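Local coordinates for hypothetical protein (Giardia lamblia, PDB 3I3F), which is of unknown function but belongs to the YjgF-like endoribonuclease L-PSP family, whose trimers probably act on small metabolites or RNA, at residues A[75-81]-A[137-141]; A[30-34]-A[71-75]. The contacts are given in a common frame with arbitrary orientation. Numbering follows the deposited sequence.

Overall arrangement
Both contacts sit at one end of the helix-on-sheet packing, their centres about 9 Å apart, where helix 56-74 finishes above the mixed sheet. Interaction 2 (30-34 with 71-75) comes first along the chain and lays the last turn of that helix on strand 32-35; interaction 1 (75-81 with 137-141) then joins the loop leaving the helix to the C-terminal end of strand 131-139. Ala75 belongs to both, and Leu72 bridges them: its O lies 2.7 Å from Ser77 N, a probable hydrogen bond. Helix end, connecting loop and chain terminus are thereby gathered on the sheet within each subunit of the trimer.

Interaction 1: A[75-81]-A[137-141]; sequences ANSGLDY and VAAQK
The loop 75-81 leaves helix 56-74 through a Schellman motif, with Asn76 as the C-prime residue at positive phi (63°/41°), then runs extended through Ser77 and Gly78 and turns back so that Tyr81 N bonds Gly78 O (3.0 Å). Against it, segment 137-141 is extended throughout. Val137 points its CA-to-CB bond away from the loop, and its backbone pairs with Val83 and Ser84 of strand 82-90. Ala138 faces the loop, its CA 5.3 Å from that of Tyr81 and its CB 3.5 Å from Ser77 OG. Ala139 N donates to Tyr81 O (3.0 Å), while Ala139 O accepts from Ser77 OG (2.7 Å, chi1 t). The loop thus ties the helix that precedes it to the end of strand 131-139, just before the chain enters strand 82-90 beside that strand, in the alpha+beta fold of the YjgF-like family. Gln140, its CA 4.5 Å from that of Ser77, adopts m for chi1 and t for chi2, so that NE2 reaches Ala75 O (2.9 Å). Lys141 N donates to Asn76 O (2.8 Å). With its chi angles m, t, m, t, the C-terminal Lys141 side chain sets CG over one face of the Tyr81 ring (chi1 m), 3.9 Å from the centroid in a CH-pi contact, and two waters bridge Lys141 NZ and Ser77 O, one of them holding NZ by a weak hydrogen bond.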
ATOM      1  N   ALA A  75     -16.872  -3.054 -12.284  1.00 11.66           N
ATOM      2  CA  ALA A  75     -15.641  -3.368 -13.017  1.00 11.79           C
ATOM      3  C   ALA A  75     -15.484  -4.862 -13.345  1.00 11.91           C
ATOM      4  O   ALA A  75     -14.369  -5.322 -13.593  1.00 12.16           O
ATOM      5  CB  ALA A  75     -14.433  -2.879 -12.216  1.00 11.91           C
ATOM      6  N   ASN A  76     -16.590  -5.607 -13.354  1.00 11.85           N
ATOM      7  CA  ASN A  76     -16.586  -7.043 -13.664  1.00 11.93           C
ATOM      8  C   ASN A  76     -15.772  -7.864 -12.656  1.00 11.80           C
ATOM      9  O   ASN A  76     -15.052  -8.795 -13.018  1.00 11.83           O
ATOM     10  CB  ASN A  76     -16.104  -7.291 -15.104  1.00 12.01           C
ATOM     11  CG  ASN A  76     -16.560  -8.637 -15.658  1.00 12.61           C
ATOM     12  OD1 ASN A  76     -17.609  -9.160 -15.279  0.50 11.80           O
ATOM     13  ND2 ASN A  76     -15.770  -9.199 -16.567  0.50 12.73           N
ATOM     14  N   SER A  77     -15.913  -7.502 -11.385  1.00 11.48           N
ATOM     15  CA  SER A  77     -15.253  -8.185 -10.278  1.00 11.35           C
ATOM     16  C   SER A  77     -16.269  -8.352  -9.146  1.00 11.38           C
ATOM     17  O   SER A  77     -17.476  -8.381  -9.389  1.00 11.60           O
ATOM     18  CB  SER A  77     -14.030  -7.374  -9.823  1.00 11.16           C
ATOM     19  OG  SER A  77     -13.251  -8.080  -8.872  1.00 11.12           O
ATOM     20  N   GLY A  78     -15.792  -8.466  -7.914  1.00 11.28           N
ATOM     21  CA  GLY A  78     -16.683  -8.580  -6.764  1.00 11.36           C
ATOM     22  C   GLY A  78     -15.888  -8.734  -5.487  1.00 11.45           C
ATOM     23  O   GLY A  78     -14.674  -8.915  -5.534  1.00 11.44           O
ATOM     24  N   LEU A  79     -16.575  -8.673  -4.349  1.00 11.71           N
ATOM     25  CA  LEU A  79     -15.921  -8.804  -3.043  1.00 11.88           C
ATOM     26  C   LEU A  79     -15.143 -10.111  -2.913  1.00 12.14           C
ATOM     27  O   LEU A  79     -14.053 -10.135  -2.343  1.00 12.30           O
ATOM     28  CB  LEU A  79     -16.947  -8.709  -1.908  1.00 11.94           C
ATOM     29  CG  LEU A  79     -17.615  -7.350  -1.700  1.00 11.97           C
ATOM     30  CD1 LEU A  79     -18.778  -7.476  -0.722  1.00 12.45           C
ATOM     31  CD2 LEU A  79     -16.610  -6.316  -1.210  1.00 12.43           C
ATOM     32  N   ASP A  80     -15.708 -11.192  -3.448  1.00 12.23           N
ATOM     33  CA  ASP A  80     -15.070 -12.514  -3.398  1.00 12.52           C
ATOM     34  C   ASP A  80     -13.864 -12.659  -4.335  1.00 12.26           C
ATOM     35  O   ASP A  80     -13.190 -13.689  -4.315  1.00 12.50           O
ATOM     36  CB  ASP A  80     -16.096 -13.635  -3.659  1.00 12.80           C
ATOM     37  CG  ASP A  80     -16.854 -13.463  -4.964  1.00 13.82           C
ATOM     38  OD1 ASP A  80     -17.072 -12.312  -5.396  0.50 13.51           O
ATOM     39  OD2 ASP A  80     -17.251 -14.492  -5.552  0.50 14.32           O
ATOM     40  N   TYR A  81     -13.589 -11.633  -5.143  1.00 11.81           N
ATOM     41  CA  TYR A  81     -12.421 -11.626  -6.025  1.00 11.50           C
ATOM     42  C   TYR A  81     -11.295 -10.714  -5.525  1.00 10.96           C
ATOM     43  O   TYR A  81     -10.253 -10.609  -6.171  1.00 10.94           O
ATOM     44  CB  TYR A  81     -12.832 -11.226  -7.443  1.00 11.74           C
ATOM     45  CG  TYR A  81     -13.673 -12.274  -8.126  1.00 12.85           C
ATOM     46  CD1 TYR A  81     -13.094 -13.215  -8.974  1.00 14.25           C
ATOM     47  CD2 TYR A  81     -15.043 -12.340  -7.909  1.00 14.35           C
ATOM     48  CE1 TYR A  81     -13.865 -14.188  -9.599  1.00 15.23           C
ATOM     49  CE2 TYR A  81     -15.824 -13.308  -8.527  1.00 15.26           C
ATOM     50  CZ  TYR A  81     -15.229 -14.229  -9.367  1.00 15.69           C
ATOM     51  OH  TYR A  81     -16.008 -15.186  -9.980  1.00 17.49           O
ATOM     52  N   VAL A 137      -7.109  -4.560  -4.303  1.00 10.27           N
ATOM     53  CA  VAL A 137      -6.686  -5.203  -5.540  1.00 10.57           C
ATOM     54  C   VAL A 137      -7.532  -6.459  -5.709  1.00 10.51           C
ATOM     55  O   VAL A 137      -7.627  -7.276  -4.791  1.00 10.43           O
ATOM     56  CB  VAL A 137      -5.190  -5.581  -5.490  1.00 10.79           C
ATOM     57  CG1 VAL A 137      -4.745  -6.218  -6.806  1.00 11.26           C
ATOM     58  CG2 VAL A 137      -4.343  -4.352  -5.173  1.00 11.50           C
ATOM     59  N   ALA A 138      -8.155  -6.603  -6.875  1.00 10.52           N
ATOM     60  CA  ALA A 138      -9.067  -7.713  -7.138  1.00 10.73           C
ATOM     61  C   ALA A 138      -8.891  -8.245  -8.553  1.00 11.19           C
ATOM     62  O   ALA A 138      -8.472  -7.519  -9.450  1.00 11.33           O
ATOM     63  CB  ALA A 138     -10.505  -7.264  -6.928  1.00 10.65           C
ATOM     64  N   ALA A 139      -9.209  -9.523  -8.736  1.00 11.69           N
ATOM     65  CA  ALA A 139      -9.218 -10.140 -10.058  1.00 12.28           C
ATOM     66  C   ALA A 139     -10.568  -9.906 -10.726  1.00 12.91           C
ATOM     67  O   ALA A 139     -11.595  -9.825 -10.053  1.00 12.76           O
ATOM     68  CB  ALA A 139      -8.941 -11.633  -9.944  1.00 12.36           C
ATOM     69  N   GLN A 140     -10.565  -9.793 -12.050  1.00 13.94           N
ATOM     70  CA  GLN A 140     -11.813  -9.752 -12.810  1.00 14.86           C
ATOM     71  C   GLN A 140     -12.367 -11.164 -12.986  1.00 15.66           C
ATOM     72  O   GLN A 140     -11.632 -12.150 -12.881  1.00 15.98           O
ATOM     73  CB  GLN A 140     -11.605  -9.101 -14.179  1.00 14.93           C
ATOM     74  CG  GLN A 140     -11.559  -7.586 -14.142  1.00 15.25           C
ATOM     75  CD  GLN A 140     -11.623  -6.970 -15.527  1.00 15.56           C
ATOM     76  OE1 GLN A 140     -10.877  -7.357 -16.425  1.00 16.20           O
ATOM     77  NE2 GLN A 140     -12.514  -6.003 -15.704  1.00 15.34           N
ATOM     78  N   LYS A 141     -13.668 -11.245 -13.252  1.00 16.53           N
ATOM     79  CA  LYS A 141     -14.338 -12.518 -13.517  1.00 17.22           C
ATOM     80  C   LYS A 141     -14.054 -12.996 -14.938  1.00 17.37           C
ATOM     81  O   LYS A 141     -13.584 -12.237 -15.787  0.50 17.44           O
ATOM     82  CB  LYS A 141     -15.847 -12.375 -13.320  1.00 17.46           C
ATOM     83  CG  LYS A 141     -16.239 -11.951 -11.918  1.00 18.42           C
ATOM     84  CD  LYS A 141     -17.743 -12.014 -11.696  0.50 19.07           C
ATOM     85  CE  LYS A 141     -18.472 -10.933 -12.473  1.00 19.95           C
ATOM     86  NZ  LYS A 141     -19.904 -10.825 -12.075  0.50 20.07           N
ATOM     87  OXT LYS A 141     -14.294 -14.157 -15.272  0.50 17.55           O
TER
HETATM   88  O   HOH W   1     -12.720  -9.065 -17.946  1.00 32.14           O
HETATM   89  O   HOH W   2     -19.416  -7.897 -11.828  0.50 16.11           O
HETATM   90  O   HOH W   3     -19.549 -10.228  -8.841  1.00 33.04           O

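Interaction 2: A[30-34]-A[71-75]; sequences GQIAV and CLEYA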
ATOM      1  N   GLY A  30      -8.749   8.645  -8.707  1.00  9.25           N
ATOM      2  CA  GLY A  30      -9.271   7.613  -9.592  1.00  9.11           C
ATOM      3  C   GLY A  30     -10.054   6.627  -8.750  1.00  9.05           C
ATOM      4  O   GLY A  30      -9.552   6.122  -7.747  1.00  9.19           O
ATOM      5  N   GLN A  31     -11.299   6.377  -9.136  1.00  9.02           N
ATOM      6  CA  GLN A  31     -12.177   5.514  -8.357  1.00  9.02           C
ATOM      7  C   GLN A  31     -11.866   4.040  -8.621  1.00  9.27           C
ATOM      8  O   GLN A  31     -11.766   3.237  -7.692  1.00  8.98           O
ATOM      9  CB  GLN A  31     -13.634   5.816  -8.707  1.00  9.09           C
ATOM     10  CG  GLN A  31     -14.649   5.289  -7.712  1.00  9.24           C
ATOM     11  CD  GLN A  31     -16.043   5.292  -8.288  1.00  9.33           C
ATOM     12  OE1 GLN A  31     -16.329   4.548  -9.222  1.00  9.90           O
ATOM     13  NE2 GLN A  31     -16.919   6.139  -7.747  1.00  9.90           N
ATOM     14  N   ILE A  32     -11.717   3.707  -9.902  1.00  9.52           N
ATOM     15  CA  ILE A  32     -11.523   2.337 -10.360  1.00  9.95           C
ATOM     16  C   ILE A  32     -10.528   2.348 -11.514  1.00 10.23           C
ATOM     17  O   ILE A  32     -10.649   3.171 -12.421  1.00 10.26           O
ATOM     18  CB  ILE A  32     -12.840   1.724 -10.898  1.00 10.04           C
ATOM     19  CG1 ILE A  32     -13.984   1.878  -9.892  1.00 10.00           C
ATOM     20  CG2 ILE A  32     -12.642   0.255 -11.261  1.00 10.69           C
ATOM     21  CD1 ILE A  32     -15.322   1.424 -10.432  1.00 10.40           C
ATOM     22  N   ALA A  33      -9.551   1.447 -11.481  1.00 10.60           N
ATOM     23  CA  ALA A  33      -8.659   1.230 -12.618  1.00 11.10           C
ATOM     24  C   ALA A  33      -8.616  -0.258 -12.945  1.00 11.68           C
ATOM     25  O   ALA A  33      -8.556  -1.090 -12.040  1.00 11.77           O
ATOM     26  CB  ALA A  33      -7.271   1.748 -12.318  1.00 11.16           C
ATOM     27  N   VAL A  34      -8.664  -0.588 -14.233  1.00 12.32           N
ATOM     28  CA  VAL A  34      -8.568  -1.972 -14.687  1.00 12.83           C
ATOM     29  C   VAL A  34      -7.362  -2.124 -15.608  1.00 13.28           C
ATOM     30  O   VAL A  34      -7.172  -1.330 -16.528  1.00 13.06           O
ATOM     31  CB  VAL A  34      -9.840  -2.418 -15.437  1.00 12.85           C
ATOM     32  CG1 VAL A  34      -9.708  -3.864 -15.906  1.00 13.53           C
ATOM     33  CG2 VAL A  34     -11.070  -2.245 -14.556  1.00 13.19           C
ATOM     34  N   CYS A  71     -18.280  -0.713  -6.764  1.00 10.13           N
ATOM     35  CA  CYS A  71     -17.185  -0.427  -7.692  1.00 10.25           C
ATOM     36  C   CYS A  71     -16.656  -1.700  -8.344  1.00 10.25           C
ATOM     37  O   CYS A  71     -16.478  -1.749  -9.562  1.00 10.19           O
ATOM     38  CB  CYS A  71     -16.040   0.301  -6.986  1.00 10.19           C
ATOM     39  SG  CYS A  71     -16.381   2.027  -6.609  1.00 10.52           S
ATOM     40  N   LEU A  72     -16.407  -2.729  -7.536  1.00 10.33           N
ATOM     41  CA  LEU A  72     -15.865  -3.984  -8.052  1.00 10.53           C
ATOM     42  C   LEU A  72     -16.831  -4.676  -9.014  1.00 10.78           C
ATOM     43  O   LEU A  72     -16.414  -5.161 -10.062  1.00 10.71           O
ATOM     44  CB  LEU A  72     -15.476  -4.929  -6.909  1.00 10.39           C
ATOM     45  CG  LEU A  72     -14.263  -4.481  -6.088  1.00 10.37           C
ATOM     46  CD1 LEU A  72     -14.025  -5.418  -4.917  1.00 10.78           C
ATOM     47  CD2 LEU A  72     -13.021  -4.399  -6.962  1.00 10.72           C
ATOM     48  N   GLU A  73     -18.115  -4.709  -8.673  1.00 11.13           N
ATOM     49  CA  GLU A  73     -19.110  -5.337  -9.550  1.00 11.54           C
ATOM     50  C   GLU A  73     -19.254  -4.570 -10.867  1.00 11.59           C
ATOM     51  O   GLU A  73     -19.391  -5.173 -11.932  1.00 11.35           O
ATOM     52  CB  GLU A  73     -20.450  -5.493  -8.825  1.00 11.83           C
ATOM     53  CG  GLU A  73     -20.391  -6.577  -7.746  1.00 12.96           C
ATOM     54  CD  GLU A  73     -21.677  -6.743  -6.958  1.00 14.66           C
ATOM     55  OE1 GLU A  73     -22.682  -6.076  -7.281  1.00 15.98           O
ATOM     56  OE2 GLU A  73     -21.678  -7.551  -6.004  1.00 16.22           O
ATOM     57  N   TYR A  74     -19.185  -3.244 -10.786  1.00 11.72           N
ATOM     58  CA  TYR A  74     -19.191  -2.375 -11.962  1.00 11.86           C
ATOM     59  C   TYR A  74     -18.001  -2.676 -12.883  1.00 11.87           C
ATOM     60  O   TYR A  74     -18.118  -2.590 -14.110  1.00 11.84           O
ATOM     61  CB  TYR A  74     -19.159  -0.915 -11.496  1.00 11.95           C
ATOM     62  CG  TYR A  74     -19.364   0.134 -12.566  1.00 12.32           C
ATOM     63  CD1 TYR A  74     -20.625   0.372 -13.107  1.00 12.91           C
ATOM     64  CD2 TYR A  74     -18.302   0.919 -13.009  1.00 12.62           C
ATOM     65  CE1 TYR A  74     -20.818   1.352 -14.072  1.00 13.07           C
ATOM     66  CE2 TYR A  74     -18.484   1.897 -13.974  1.00 13.16           C
ATOM     67  CZ  TYR A  74     -19.743   2.109 -14.503  1.00 13.12           C
ATOM     68  OH  TYR A  74     -19.922   3.080 -15.461  1.00 14.16           O
ATOM     69  N   ALA A  75     -16.872  -3.054 -12.284  1.00 11.66           N
ATOM     70  CA  ALA A  75     -15.641  -3.368 -13.017  1.00 11.79           C
ATOM     71  C   ALA A  75     -15.484  -4.862 -13.345  1.00 11.91           C
ATOM     72  O   ALA A  75     -14.369  -5.322 -13.593  1.00 12.16           O
ATOM     73  CB  ALA A  75     -14.433  -2.879 -12.216  1.00 11.91           C
TER
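Ile32 is the principal bump on the strand side. Its side chain, chi1 m and chi2 t, rises into the hollow between Cys71 and Tyr74 on the last turn of the helix and Ala75 just beyond it: CD1 lies 3.5 Å from Cys71 O, 3.7 Å from Cys71 CB and 4.0 Å from Tyr74 CD2, while CG2 meets Ala75 CB at 3.7 Å. The small Ala75 methyl in turn settles between Ile32 CG2 and Val34 CG2, the latter 4.1 Å from Ala75 CB. At the other end Gln31 OE1 approaches Cys71 SG (3.6 Å), although its hydrogen bond is to Cys20 N. No hydrogen bond crosses between the two segments; the fit is mainly apolar, as expected for a helix lying on a sheet. Ala33 points away from the helix and touches Val83 of the third subunit, so the strand separates helix from trimer interface. Strand 32-35 runs between strands 16-18 and 38-41, and Cys71 and Ala75 of segment 71-75 extend the packing onto Leu41 and Val39 of strand 38-41.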